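Local structure of CopN (Chlamydia pneumoniae, 4NRH) at residues 222-227 with 252-257; 235-240 with 279-284; 242-247 with 295-300. The protein probably acts as a gatekeeper of type III secretion, working in complex with its chaperone Scc3 to direct the secretion of translocator proteins. All coordinates share one frame; numbering follows the deposited sequence.

Interaction 1: 222-227 with 252-257; sequences SDLNFV and RNLIGD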
# COMPACT_ATOMS: atom_id res chain seq x y z
N SER A 222 0.98 -33.96 1.27
CA SER A 222 -0.12 -33.74 0.34
C SER A 222 -0.95 -32.52 0.73
O SER A 222 -1.58 -31.89 -0.13
CB SER A 222 -1.02 -34.98 0.28
OG SER A 222 -1.69 -35.20 1.51
N ASP A 223 -0.93 -32.17 2.01
CA ASP A 223 -1.70 -31.03 2.51
C ASP A 223 -0.98 -29.70 2.30
O ASP A 223 -1.40 -28.67 2.81
CB ASP A 223 -2.04 -31.23 3.99
CG ASP A 223 -0.80 -31.43 4.86
OD1 ASP A 223 0.33 -31.17 4.39
OD2 ASP A 223 -0.96 -31.87 6.02
N LEU A 224 0.11 -29.74 1.54
CA LEU A 224 0.94 -28.57 1.31
C LEU A 224 0.60 -27.87 -0.00
O LEU A 224 0.61 -28.48 -1.07
CB LEU A 224 2.42 -28.95 1.31
CG LEU A 224 3.38 -27.79 1.03
CD1 LEU A 224 3.30 -26.76 2.14
CD2 LEU A 224 4.80 -28.29 0.85
N ASN A 225 0.29 -26.58 0.08
CA ASN A 225 0.01 -25.78 -1.10
C ASN A 225 0.45 -24.33 -0.91
O ASN A 225 0.84 -23.94 0.19
CB ASN A 225 -1.48 -25.84 -1.45
CG ASN A 225 -2.37 -25.53 -0.27
OD1 ASN A 225 -2.36 -24.42 0.26
ND2 ASN A 225 -3.15 -26.52 0.16
N PHE A 226 0.39 -23.54 -1.97
CA PHE A 226 0.90 -22.17 -1.93
C PHE A 226 0.11 -21.27 -0.98
O PHE A 226 0.64 -20.29 -0.47
CB PHE A 226 0.93 -21.56 -3.33
CG PHE A 226 -0.42 -21.14 -3.85
CD1 PHE A 226 -1.25 -22.06 -4.48
CD2 PHE A 226 -0.85 -19.83 -3.73
CE1 PHE A 226 -2.48 -21.67 -4.97
CE2 PHE A 226 -2.08 -19.44 -4.21
CZ PHE A 226 -2.90 -20.37 -4.83
N VAL A 227 -1.15 -21.62 -0.74
CA VAL A 227 -1.97 -20.87 0.20
C VAL A 227 -1.49 -21.11 1.63
O VAL A 227 -1.37 -20.18 2.42
CB VAL A 227 -3.46 -21.25 0.08
CG1 VAL A 227 -4.28 -20.54 1.14
CG2 VAL A 227 -3.98 -20.92 -1.31
N ARG A 252 8.85 -26.52 9.56
CA ARG A 252 8.74 -27.96 9.79
C ARG A 252 7.28 -28.41 9.90
O ARG A 252 6.93 -29.48 9.41
CB ARG A 252 9.51 -28.36 11.04
CG ARG A 252 11.02 -28.31 10.87
CD ARG A 252 11.75 -28.81 12.10
NE ARG A 252 13.20 -28.72 11.93
CZ ARG A 252 13.93 -29.60 11.26
NH1 ARG A 252 13.35 -30.64 10.68
NH2 ARG A 252 15.24 -29.44 11.16
N ASN A 253 6.45 -27.60 10.54
CA ASN A 253 5.02 -27.88 10.60
C ASN A 253 4.39 -27.81 9.21
O ASN A 253 3.37 -28.44 8.95
CB ASN A 253 4.31 -26.90 11.54
CG ASN A 253 4.71 -27.08 12.99
OD1 ASN A 253 5.24 -28.12 13.37
ND2 ASN A 253 4.46 -26.06 13.80
N LEU A 254 5.02 -27.04 8.34
CA LEU A 254 4.50 -26.80 7.00
C LEU A 254 4.83 -27.92 6.01
O LEU A 254 3.96 -28.37 5.27
CB LEU A 254 5.04 -25.46 6.47
CG LEU A 254 4.53 -24.96 5.13
CD1 LEU A 254 3.02 -24.78 5.18
CD2 LEU A 254 5.21 -23.66 4.74
N ILE A 255 6.09 -28.37 6.00
CA ILE A 255 6.55 -29.28 4.96
C ILE A 255 7.19 -30.56 5.51
O ILE A 255 7.56 -31.46 4.74
CB ILE A 255 7.57 -28.57 4.03
CG1 ILE A 255 7.69 -29.29 2.68
CG2 ILE A 255 8.92 -28.43 4.72
CD1 ILE A 255 8.54 -28.56 1.67
N GLY A 256 7.30 -30.67 6.82
CA GLY A 256 7.90 -31.85 7.42
C GLY A 256 9.36 -31.66 7.81
O GLY A 256 9.85 -30.53 7.88
N ASP A 257 10.05 -32.77 8.06
CA ASP A 257 11.38 -32.72 8.66
C ASP A 257 12.54 -32.99 7.71
O ASP A 257 13.70 -32.99 8.13
CB ASP A 257 11.45 -33.72 9.82
CG ASP A 257 10.55 -33.33 10.98
OD1 ASP A 257 10.44 -32.11 11.26
OD2 ASP A 257 9.96 -34.23 11.61

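Interaction 2: 235-240 with 279-284; sequences KIINDK and RLFSSA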
# COMPACT_ATOMS: atom_id res chain seq x y z
N LYS A 235 2.18 -15.37 8.95
CA LYS A 235 2.23 -15.69 10.37
C LYS A 235 3.59 -15.33 10.94
O LYS A 235 3.70 -14.79 12.05
CB LYS A 235 1.94 -17.17 10.60
CG LYS A 235 1.81 -17.57 12.06
CD LYS A 235 1.32 -19.00 12.21
CE LYS A 235 1.31 -19.44 13.66
NZ LYS A 235 0.88 -20.86 13.81
N ILE A 236 4.63 -15.63 10.18
CA ILE A 236 6.00 -15.33 10.58
C ILE A 236 6.28 -13.83 10.54
O ILE A 236 6.91 -13.28 11.45
CB ILE A 236 7.01 -16.08 9.69
CG1 ILE A 236 6.90 -17.59 9.92
CG2 ILE A 236 8.42 -15.63 9.97
CD1 ILE A 236 7.87 -18.41 9.10
N ILE A 237 5.80 -13.16 9.49
CA ILE A 237 5.96 -11.72 9.36
C ILE A 237 5.24 -10.98 10.49
O ILE A 237 5.75 -10.02 11.05
CB ILE A 237 5.43 -11.20 8.01
CG1 ILE A 237 6.39 -11.58 6.88
CG2 ILE A 237 5.24 -9.70 8.03
CD1 ILE A 237 5.99 -11.00 5.54
N ASN A 238 4.05 -11.47 10.85
CA ASN A 238 3.24 -10.84 11.88
C ASN A 238 3.71 -11.20 13.29
O ASN A 238 3.09 -10.80 14.28
CB ASN A 238 1.77 -11.23 11.71
CG ASN A 238 1.08 -10.41 10.63
OD1 ASN A 238 0.44 -9.39 10.92
ND2 ASN A 238 1.20 -10.85 9.39
N ASP A 239 4.81 -11.95 13.38
CA ASP A 239 5.45 -12.22 14.66
C ASP A 239 6.45 -11.10 14.94
O ASP A 239 7.48 -10.99 14.28
CB ASP A 239 6.14 -13.59 14.64
CG ASP A 239 6.65 -14.01 16.01
OD1 ASP A 239 6.71 -13.17 16.93
OD2 ASP A 239 6.99 -15.20 16.17
N LYS A 240 6.13 -10.27 15.93
CA LYS A 240 6.91 -9.06 16.19
C LYS A 240 8.23 -9.33 16.90
O LYS A 240 9.07 -8.43 17.02
CB LYS A 240 6.06 -8.08 17.01
CG LYS A 240 4.67 -7.83 16.43
CD LYS A 240 4.74 -7.34 14.99
CE LYS A 240 3.38 -6.86 14.51
NZ LYS A 240 2.35 -7.93 14.56
N ARG A 279 5.12 -2.85 1.86
CA ARG A 279 4.01 -2.48 2.74
C ARG A 279 3.67 -3.60 3.73
O ARG A 279 3.04 -3.35 4.76
CB ARG A 279 2.78 -2.13 1.90
CG ARG A 279 1.69 -1.39 2.65
CD ARG A 279 0.55 -1.03 1.73
NE ARG A 279 -0.56 -0.40 2.45
CZ ARG A 279 -0.64 0.91 2.69
NH1 ARG A 279 0.31 1.72 2.27
NH2 ARG A 279 -1.68 1.39 3.35
N LEU A 280 4.09 -4.82 3.41
CA LEU A 280 3.88 -5.97 4.29
C LEU A 280 4.54 -5.80 5.66
O LEU A 280 4.11 -6.42 6.63
CB LEU A 280 4.42 -7.24 3.63
CG LEU A 280 3.61 -7.83 2.47
CD1 LEU A 280 4.29 -9.10 1.99
CD2 LEU A 280 2.19 -8.11 2.91
N PHE A 281 5.57 -4.97 5.72
CA PHE A 281 6.35 -4.81 6.94
C PHE A 281 6.09 -3.46 7.59
O PHE A 281 6.28 -2.41 6.97
CB PHE A 281 7.84 -5.00 6.65
CG PHE A 281 8.17 -6.29 5.96
CD1 PHE A 281 8.13 -6.38 4.58
CD2 PHE A 281 8.50 -7.42 6.69
CE1 PHE A 281 8.42 -7.57 3.93
CE2 PHE A 281 8.79 -8.61 6.05
CZ PHE A 281 8.75 -8.69 4.67
N SER A 282 5.66 -3.48 8.85
CA SER A 282 5.32 -2.27 9.58
C SER A 282 6.56 -1.53 10.09
O SER A 282 6.46 -0.38 10.52
CB SER A 282 4.40 -2.59 10.75
OG SER A 282 4.98 -3.57 11.59
N SER A 283 7.71 -2.19 10.05
CA SER A 283 8.96 -1.55 10.44
C SER A 283 10.16 -2.16 9.72
O SER A 283 10.20 -3.36 9.47
CB SER A 283 9.16 -1.64 11.95
OG SER A 283 9.73 -2.89 12.31
N ALA A 284 11.13 -1.31 9.39
CA ALA A 284 12.37 -1.75 8.76
C ALA A 284 13.16 -2.69 9.67
O ALA A 284 13.83 -3.60 9.20
CB ALA A 284 13.22 -0.55 8.37

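Interaction 3: 242-247 with 295-300; sequences PTASKV and ANALDA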
# COMPACT_ATOMS: atom_id res chain seq x y z
N PRO A 242 10.65 -12.25 16.12
CA PRO A 242 11.06 -13.48 15.43
C PRO A 242 12.32 -14.11 16.01
O PRO A 242 13.27 -13.40 16.36
CB PRO A 242 11.31 -13.00 13.99
CG PRO A 242 11.67 -11.57 14.15
CD PRO A 242 10.83 -11.06 15.28
N THR A 243 12.33 -15.43 16.10
CA THR A 243 13.53 -16.18 16.46
C THR A 243 13.77 -17.27 15.42
O THR A 243 12.85 -17.67 14.71
CB THR A 243 13.43 -16.82 17.86
OG1 THR A 243 12.39 -17.81 17.86
CG2 THR A 243 13.12 -15.76 18.91
N ALA A 244 15.01 -17.75 15.34
CA ALA A 244 15.35 -18.81 14.40
C ALA A 244 14.57 -20.09 14.71
O ALA A 244 14.14 -20.80 13.80
CB ALA A 244 16.85 -19.08 14.44
N SER A 245 14.39 -20.36 16.00
CA SER A 245 13.65 -21.53 16.44
C SER A 245 12.20 -21.52 15.97
O SER A 245 11.70 -22.51 15.43
CB SER A 245 13.69 -21.63 17.97
OG SER A 245 15.00 -21.91 18.42
N LYS A 246 11.52 -20.39 16.16
CA LYS A 246 10.11 -20.26 15.79
C LYS A 246 9.92 -20.36 14.28
O LYS A 246 8.96 -20.97 13.81
CB LYS A 246 9.54 -18.94 16.31
CG LYS A 246 9.27 -18.93 17.81
CD LYS A 246 8.54 -17.67 18.23
CE LYS A 246 9.42 -16.44 18.05
NZ LYS A 246 8.75 -15.20 18.52
N VAL A 247 10.84 -19.76 13.53
CA VAL A 247 10.79 -19.80 12.08
C VAL A 247 11.01 -21.23 11.58
O VAL A 247 10.30 -21.70 10.69
CB VAL A 247 11.84 -18.87 11.45
CG1 VAL A 247 11.93 -19.09 9.95
CG2 VAL A 247 11.51 -17.42 11.75
N ALA A 295 18.08 -16.58 8.00
CA ALA A 295 19.47 -16.91 7.74
C ALA A 295 20.03 -17.81 8.85
O ALA A 295 20.76 -18.76 8.58
CB ALA A 295 20.31 -15.65 7.61
N ASN A 296 19.68 -17.49 10.09
CA ASN A 296 20.10 -18.29 11.23
C ASN A 296 19.46 -19.67 11.22
O ASN A 296 20.10 -20.66 11.56
CB ASN A 296 19.75 -17.57 12.54
CG ASN A 296 20.63 -16.36 12.79
OD1 ASN A 296 21.48 -16.01 11.97
ND2 ASN A 296 20.43 -15.71 13.93
N ALA A 297 18.19 -19.72 10.82
CA ALA A 297 17.46 -20.99 10.74
C ALA A 297 18.08 -21.91 9.70
O ALA A 297 18.20 -23.11 9.92
CB ALA A 297 16.00 -20.73 10.42
N LEU A 298 18.48 -21.34 8.57
CA LEU A 298 19.15 -22.09 7.51
C LEU A 298 20.44 -22.74 8.00
O LEU A 298 20.73 -23.89 7.68
CB LEU A 298 19.45 -21.17 6.32
CG LEU A 298 18.30 -20.90 5.36
CD1 LEU A 298 18.63 -19.71 4.47
CD2 LEU A 298 18.02 -22.13 4.52
N ASP A 299 21.22 -21.99 8.78
CA ASP A 299 22.48 -22.48 9.31
C ASP A 299 22.27 -23.62 10.31
O ASP A 299 22.96 -24.63 10.27
CB ASP A 299 23.26 -21.34 9.97
CG ASP A 299 23.72 -20.30 8.97
OD1 ASP A 299 23.88 -20.64 7.78
OD2 ASP A 299 23.91 -19.13 9.38
N ALA A 300 21.30 -23.44 11.21
CA ALA A 300 20.97 -24.44 12.21
C ALA A 300 20.50 -25.75 11.58
O ALA A 300 20.83 -26.84 12.06
CB ALA A 300 19.91 -23.91 13.17

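Interaction 1: 222-227 with 252-257
Leu224 reaches from the loop before helix 226-237 to the last turn of helix 244-255, and its two methyl groups divide the work of a mainly apolar contact. CD1 lies 3.6 Å from CD1 of Leu254, the two side chains crossing at about a right angle, and it also rests on the backbone, 3.6 Å from Leu254 O. The other branch, CD2, is 3.6 Å from Ile255 CG1 and runs on toward Ile255 CD1. With CG anti to the backbone N (chi1 178°), Leu224 holds its fork out toward the helix, and a forked residue suits a place where two neighbours must be met at once. All three residues are buried. Leu210 and Leu213 of helix 179-215 and Val265 of helix 259-272 continue the apolar surroundings, so the contact belongs to the core of the all-helical third domain of the LcrE family.

Polar groups do not bridge the two segments; they act at the end of each helix. Asn225 is the N-cap of helix 226-237: its OD1 accepts from Lys228 N, and its CB points away from the contact, whereas that of Leu224 points to the partner. Helix 244-255 stops at Gly256, whose N still bonds to Arg252 O at 2.9 Å. Its positive phi of 98° and psi of -164° would press a CB against the carbonyl O of Ile255, which accounts for glycine here. Across this helix end, Arg252 NH1 forms a salt bridge of 3.3 Å with Asp257 OD1, weak as a hydrogen bond, while Arg252 NE pairs with Glu248.

Interaction 2: 235-240 with 279-284
Ile237 and Phe281 bring the two backbones closest, their CA atoms 7.3 Å apart, where the last turn of helix 226-237 faces the extended residue that follows a 3-10 segment. Ile237 carries most of the contact. Its longer branch lies anti to the carbonyl carbon (chi1 -74°), and this carries CD1 to the far end of the Phe281 ring, 3.7 Å from Phe281 CZ and equally near Phe281 CE2. The methyl arrives obliquely to the ring, and the two side chains cross at about a right angle. The shorter branch does a different job: Ile237 CG2 sits against the main chain, 3.7 Å from Leu280 O. A beta-branched residue can thus touch ring and backbone at once, one branch to each. Leu280 adds a looser apolar touch, its CD1 being 4.4 Å from Ile237 CD1.

Just after Ile237, the chain leaving the helix is held by polar groups. Asp239 N bonds to Ile236 O in the turn, and Lys240 folds back to give NZ to Asn238 O at 3.0 Å, approaching from above the carbonyl plane; this lysine is poorly ordered, so the bond should not be given much weight. On the partner segment, Ser283 is the N-cap of helix 284-301, its short hydroxyl side chain bonding through OG to Lys286 N.

The 279-284 segment also meets the bound chaperone: Arg279 forms a salt bridge with Asp29 of the chaperone chain, and Phe281 packs on Tyr49 of that chain, so Phe281 touches both Ile237 and the chaperone. Within CopN, Ile237 also packs on Leu290 of helix 284-301, and Leu280 leans on Ser198 of helix 179-215, so the contact is flanked by residues of both helices.

Interaction 3: 242-247 with 295-300
Ala244 and Ala297 bring two helices unusually near, their CA atoms only 4.8 Å apart. The CB of Ala244 is directed at helix 284-301 and lies 3.8 Å from Asn296 CB and 3.9 Å from Ala297 N. In return, the CB of Ala297 comes 3.9 Å from Ala244 O, and the two methyls are 4.4 Å apart. Each small side chain therefore rests on its partner's backbone, an approach that alanine's single methyl makes possible. Asn296 takes part through CB alone: with chi1 -71° its CG stands anti to the carbonyl carbon; its amide extends from there, and the residue is exposed.

This is close alanine-mediated helix packing, joining the start of helix 244-255 to the last helix of the modelled chain, 284-301, in the region of the LcrE third helical domain. On the buried side Val247 sets CG1 4.4 Å from Ala297 CB, and it also packs on Leu266 of helix 259-272.

Thr243 directs its CB away from the partner and serves as N-cap. Its chi1 of 65° turns OG1 back over the first turn, where it accepts from Lys246 N at 3.2 Å with an N-H...O angle of 161°.

The three contacts join helices of one family region, and along the chain their segments alternate. Interactions 2 and 3 touch directly: Asp239 OD2 and Lys246 NZ form a salt bridge of 2.9 Å, and Ile236 CG2 packs 4.0 Å from Val247 CG2. Interaction 1 shares helix 226-237 with interaction 2, their centres 21 Å apart, and helix 244-255 with interaction 3, at 17 Å between centres; it touches neither. Of the three, interaction 2 alone reaches the chaperone, through 279-284. The sodium site at Ala23, Asn26 and Ile29 belongs to the N-terminal part of the chain and involves none of these residues.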